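Local coordinates for protein polymerase cofactor VP35 (Reston ebolavirus, PDB 3L2A) that binds RNA and helps the virus evade the host interferon response, and also serves as a cofactor of the viral polymerase, at residues 64-67 against 68-71; 73-76 against 77-81. All blocks are in the same frame, centred on the assembly; numbering follows the deposited sequence.

Contact 1 of 2, residues 64-67 against 68-71; sequences CALI and QITK
Residues 64-71, almost all of helix 62-72 in the helical part of the VP35 interferon inhibitory domain, join Cys-64 through Ile-67 to the following turn by i to i+4 bonds. Gln-68 N lies 2.8 Å from Cys-64 O, and equivalent bonds run from Ile-69 N to Ala-65 O and from Thr-70 N to Leu-66 O. The last of the series ends on Ile-67 O, a carbonyl gripped twice. Lys-71 N reaches Ile-67 O at 3.2 Å, and Thr-70 OG1 donates to the same oxygen at 2.6 Å, in the carbonyl plane and on a lone pair. With OG1 standing between the backbone N and the carbonyl carbon (chi1 69°), the hydroxyl can fold back to the carbonyl three residues earlier; the bond holds that rotation and gives the hydroxyl of this buried residue a partner.

On the partly exposed flank, the Gln-68 chain bends at chi2 (-61°), which brings OE1 beside Ile-67, 4.0 Å from its CG2. Lys-71 bends later in its chain and lies alongside Ile-67, Lys-71 CD resting 3.8 Å from Ile-67 CG2. Its ammonium then closes the arrangement: Lys-71 NZ donates to Gln-68 OE1 at 2.7 Å, on an in-plane lone pair of the amide.

The inward flank is apolar. Leu-66 and Ile-69 run side by side, Leu-66 CD2 lying 4.2 Å from Ile-69 CD1, and both touch Met-17 of helix 10-19; Leu-66 also packs on helix 27-41, and Ile-69 on Phe-52 of helix 45-57. With these two turned into neighbouring helices and Gln-68 and Lys-71 linked on the more exposed flank, the segment has the character of an amphipathic helix in a helical bundle.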
loop_
_atom_site.group_PDB
_atom_site.type_symbol
_atom_site.label_atom_id
_atom_site.label_comp_id
_atom_site.label_asym_id
_atom_site.label_seq_id
_atom_site.Cartn_x
_atom_site.Cartn_y
_atom_site.Cartn_z
ATOM N N CYS A 64 -0.515 3.177 10.860
ATOM C CA CYS A 64 -0.632 4.614 10.771
ATOM C C CYS A 64 0.526 5.194 9.981
ATOM O O CYS A 64 0.312 6.084 9.148
ATOM C CB CYS A 64 -0.724 5.236 12.162
ATOM S SG CYS A 64 -0.910 7.025 12.113
ATOM N N ALA A 65 1.742 4.680 10.219
ATOM C CA ALA A 65 2.934 5.139 9.484
ATOM C C ALA A 65 2.758 4.979 7.963
ATOM O O ALA A 65 3.119 5.865 7.176
ATOM C CB ALA A 65 4.198 4.399 10.005
ATOM N N LEU A 66 2.145 3.865 7.551
ATOM C CA LEU A 66 1.892 3.630 6.132
ATOM C C LEU A 66 0.861 4.596 5.592
ATOM O O LEU A 66 1.001 5.108 4.483
ATOM C CB LEU A 66 1.445 2.197 5.917
ATOM C CG LEU A 66 2.514 1.121 6.182
ATOM C CD1 LEU A 66 1.852 -0.241 6.215
ATOM C CD2 LEU A 66 3.622 1.160 5.101
ATOM N N ILE A 67 -0.200 4.833 6.355
ATOM C CA ILE A 67 -1.158 5.863 5.935
ATOM C C ILE A 67 -0.464 7.219 5.763
ATOM O O ILE A 67 -0.663 7.917 4.771
ATOM C CB ILE A 67 -2.329 5.973 6.937
ATOM C CG1 ILE A 67 -3.175 4.694 6.901
ATOM C CG2 ILE A 67 -3.197 7.224 6.651
ATOM C CD1 ILE A 67 -4.272 4.652 7.978
ATOM N N GLN A 68 0.388 7.570 6.720
ATOM C CA GLN A 68 1.059 8.859 6.665
ATOM C C GLN A 68 1.965 8.972 5.446
ATOM O O GLN A 68 2.039 10.037 4.828
ATOM C CB GLN A 68 1.786 9.130 7.984
ATOM C CG GLN A 68 0.827 9.251 9.185
ATOM C CD GLN A 68 -0.194 10.378 9.093
ATOM O OE1 GLN A 68 -1.223 10.265 8.419
ATOM N NE2 GLN A 68 0.045 11.446 9.845
ATOM N N ILE A 69 2.641 7.882 5.089
ATOM C CA ILE A 69 3.447 7.857 3.853
ATOM C C ILE A 69 2.605 8.274 2.670
ATOM O O ILE A 69 3.019 9.131 1.872
ATOM C CB ILE A 69 4.125 6.482 3.598
ATOM C CG1 ILE A 69 5.262 6.256 4.611
ATOM C CG2 ILE A 69 4.617 6.361 2.120
ATOM C CD1 ILE A 69 5.684 4.762 4.811
ATOM N N THR A 70 1.413 7.709 2.559
ATOM C CA THR A 70 0.551 7.984 1.377
ATOM C C THR A 70 0.126 9.447 1.309
ATOM O O THR A 70 -0.082 9.986 0.222
ATOM C CB THR A 70 -0.676 7.077 1.303
ATOM O OG1 THR A 70 -1.604 7.375 2.357
ATOM C CG2 THR A 70 -0.252 5.591 1.355
ATOM N N LYS A 71 0.062 10.079 2.475
ATOM C CA LYS A 71 -0.336 11.485 2.607
ATOM C C LYS A 71 0.828 12.482 2.493
ATOM O O LYS A 71 0.643 13.623 2.043
ATOM C CB LYS A 71 -1.036 11.668 3.961
ATOM C CG LYS A 71 -2.413 10.987 4.006
ATOM C CD LYS A 71 -2.910 10.767 5.433
ATOM C CE LYS A 71 -3.119 12.057 6.203
ATOM N NZ LYS A 71 -3.387 11.748 7.661
#

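Contact 2 of 2, residues 73-76 against 77-81; sequences VPIF and QDVPP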
loop_
_atom_site.group_PDB
_atom_site.type_symbol
_atom_site.label_atom_id
_atom_site.label_comp_id
_atom_site.label_asym_id
_atom_site.label_seq_id
_atom_site.Cartn_x
_atom_site.Cartn_y
_atom_site.Cartn_z
ATOM N N VAL A 73 4.125 11.870 1.094
ATOM C CA VAL A 73 5.068 11.715 -0.000
ATOM C C VAL A 73 4.346 11.979 -1.322
ATOM O O VAL A 73 3.429 11.227 -1.665
ATOM C CB VAL A 73 5.727 10.311 0.032
ATOM C CG1 VAL A 73 6.768 10.188 -1.060
ATOM C CG2 VAL A 73 6.375 10.033 1.413
ATOM N N PRO A 74 4.732 13.050 -2.054
ATOM C CA PRO A 74 3.988 13.497 -3.232
ATOM C C PRO A 74 3.653 12.478 -4.290
ATOM O O PRO A 74 2.614 12.626 -4.963
ATOM C CB PRO A 74 4.922 14.547 -3.852
ATOM C CG PRO A 74 5.582 15.149 -2.728
ATOM C CD PRO A 74 5.838 13.990 -1.746
ATOM N N ILE A 75 4.519 11.483 -4.484
ATOM C CA ILE A 75 4.296 10.478 -5.541
ATOM C C ILE A 75 2.945 9.780 -5.414
ATOM O O ILE A 75 2.374 9.384 -6.416
ATOM C CB ILE A 75 5.444 9.409 -5.613
ATOM C CG1 ILE A 75 5.409 8.632 -6.936
ATOM C CG2 ILE A 75 5.453 8.458 -4.394
ATOM C CD1 ILE A 75 5.748 9.485 -8.138
ATOM N N PHE A 76 2.430 9.675 -4.192
ATOM C CA PHE A 76 1.175 8.960 -3.942
ATOM C C PHE A 76 -0.047 9.771 -4.286
ATOM O O PHE A 76 -1.152 9.253 -4.294
ATOM C CB PHE A 76 1.143 8.373 -2.520
ATOM C CG PHE A 76 2.210 7.365 -2.310
ATOM C CD1 PHE A 76 2.135 6.131 -2.950
ATOM C CD2 PHE A 76 3.328 7.658 -1.515
ATOM C CE1 PHE A 76 3.133 5.181 -2.790
ATOM C CE2 PHE A 76 4.334 6.712 -1.360
ATOM C CZ PHE A 76 4.242 5.488 -1.986
ATOM N N GLN A 77 0.187 11.033 -4.629
ATOM C CA GLN A 77 -0.817 11.871 -5.257
ATOM C C GLN A 77 -0.647 11.868 -6.785
ATOM O O GLN A 77 -1.614 12.076 -7.511
ATOM C CB GLN A 77 -0.746 13.293 -4.684
ATOM C CG GLN A 77 -1.364 13.382 -3.301
ATOM C CD GLN A 77 -0.761 14.480 -2.467
ATOM O OE1 GLN A 77 0.457 14.509 -2.242
ATOM N NE2 GLN A 77 -1.604 15.395 -1.991
ATOM N N ASP A 78 0.582 11.617 -7.247
ATOM C CA ASP A 78 0.960 11.679 -8.666
ATOM C C ASP A 78 0.526 10.398 -9.410
ATOM O O ASP A 78 0.379 10.410 -10.631
ATOM C CB ASP A 78 2.499 11.810 -8.853
ATOM C CG ASP A 78 3.133 13.112 -8.252
ATOM O OD1 ASP A 78 2.428 14.120 -7.984
ATOM O OD2 ASP A 78 4.394 13.113 -8.084
ATOM N N VAL A 79 0.394 9.283 -8.690
ATOM C CA VAL A 79 0.237 7.957 -9.314
ATOM C C VAL A 79 -1.067 7.319 -8.818
ATOM O O VAL A 79 -1.375 7.427 -7.631
ATOM C CB VAL A 79 1.452 7.047 -8.934
ATOM C CG1 VAL A 79 1.235 5.611 -9.320
ATOM C CG2 VAL A 79 2.737 7.560 -9.580
ATOM N N PRO A 80 -1.821 6.642 -9.706
ATOM C CA PRO A 80 -3.054 5.989 -9.231
ATOM C C PRO A 80 -2.837 4.684 -8.457
ATOM O O PRO A 80 -1.796 4.059 -8.593
ATOM C CB PRO A 80 -3.788 5.679 -10.536
ATOM C CG PRO A 80 -2.687 5.470 -11.540
ATOM C CD PRO A 80 -1.631 6.465 -11.168
ATOM N N PRO A 81 -3.866 4.221 -7.726
ATOM C CA PRO A 81 -3.772 2.888 -7.156
ATOM C C PRO A 81 -3.606 1.900 -8.319
ATOM O O PRO A 81 -4.299 2.046 -9.334
ATOM C CB PRO A 81 -5.129 2.687 -6.469
ATOM C CG PRO A 81 -5.741 4.042 -6.337
ATOM C CD PRO A 81 -5.150 4.880 -7.436
HETATM O O HOH W 1 -3.326 8.342 -6.109
#
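Gln-77 N donates to Pro-74 O over 2.9 Å, an i to i+3 link whose donor stands 52° out of the carbonyl plane; the other direct bonds between the two segments are weak. Asp-78 N adds one of these to the same oxygen. One residue on, Ile-75 O receives weak bonds from both Asp-78 N and Val-79 N, each 3.0 Å away, while the opening of the turn is fastened by Phe-76 N on Val-73 O. Where the chain then leaves helical geometry at Val-79, a water bridges two carbonyls, donating to Phe-76 O at 3.0 Å and to Val-79 O at 2.6 Å. Mixed i+3 and i+4 bonding of this kind belongs to a single helical turn, here helix 75-78, which carries the chain from the helical bundle toward strand 83-85.

Packing centres on Ile-75. With CG1 anti to the backbone N (chi1 -164°), its CD1 comes alongside Val-79 CG2 at 3.9 Å and lies equally far from Asp-78 OD2, whose side chain crosses it nearly at right angles. The other branch, CG2, sits 3.6 Å above one face of the Phe-76 ring, offset toward the rim. Ile-75, Phe-76 and Val-79 all reach Ile-38 of helix 27-41.

Contacts 1 and 2 follow in series along the chain, the first within helix 62-72 and the second in the one-turn helix 75-78, their centres 12 Å apart. They meet directly: Phe-76 packs against the C-terminal part of helix 62-72, its CE2 lying 3.5 Å from Ile-69 CG2 and its CB 3.4 Å from Thr-70 O. Helix 27-41 serves as common ground, receiving Leu-66 from contact 1 and Ile-75, Phe-76 and Val-79 from contact 2. Together they illustrate how a bundle passes into a sheet: a long helix ends, a one-turn helix packs against its last turns, and the chain goes on to strand 83-85 of the mixed four-stranded sheet.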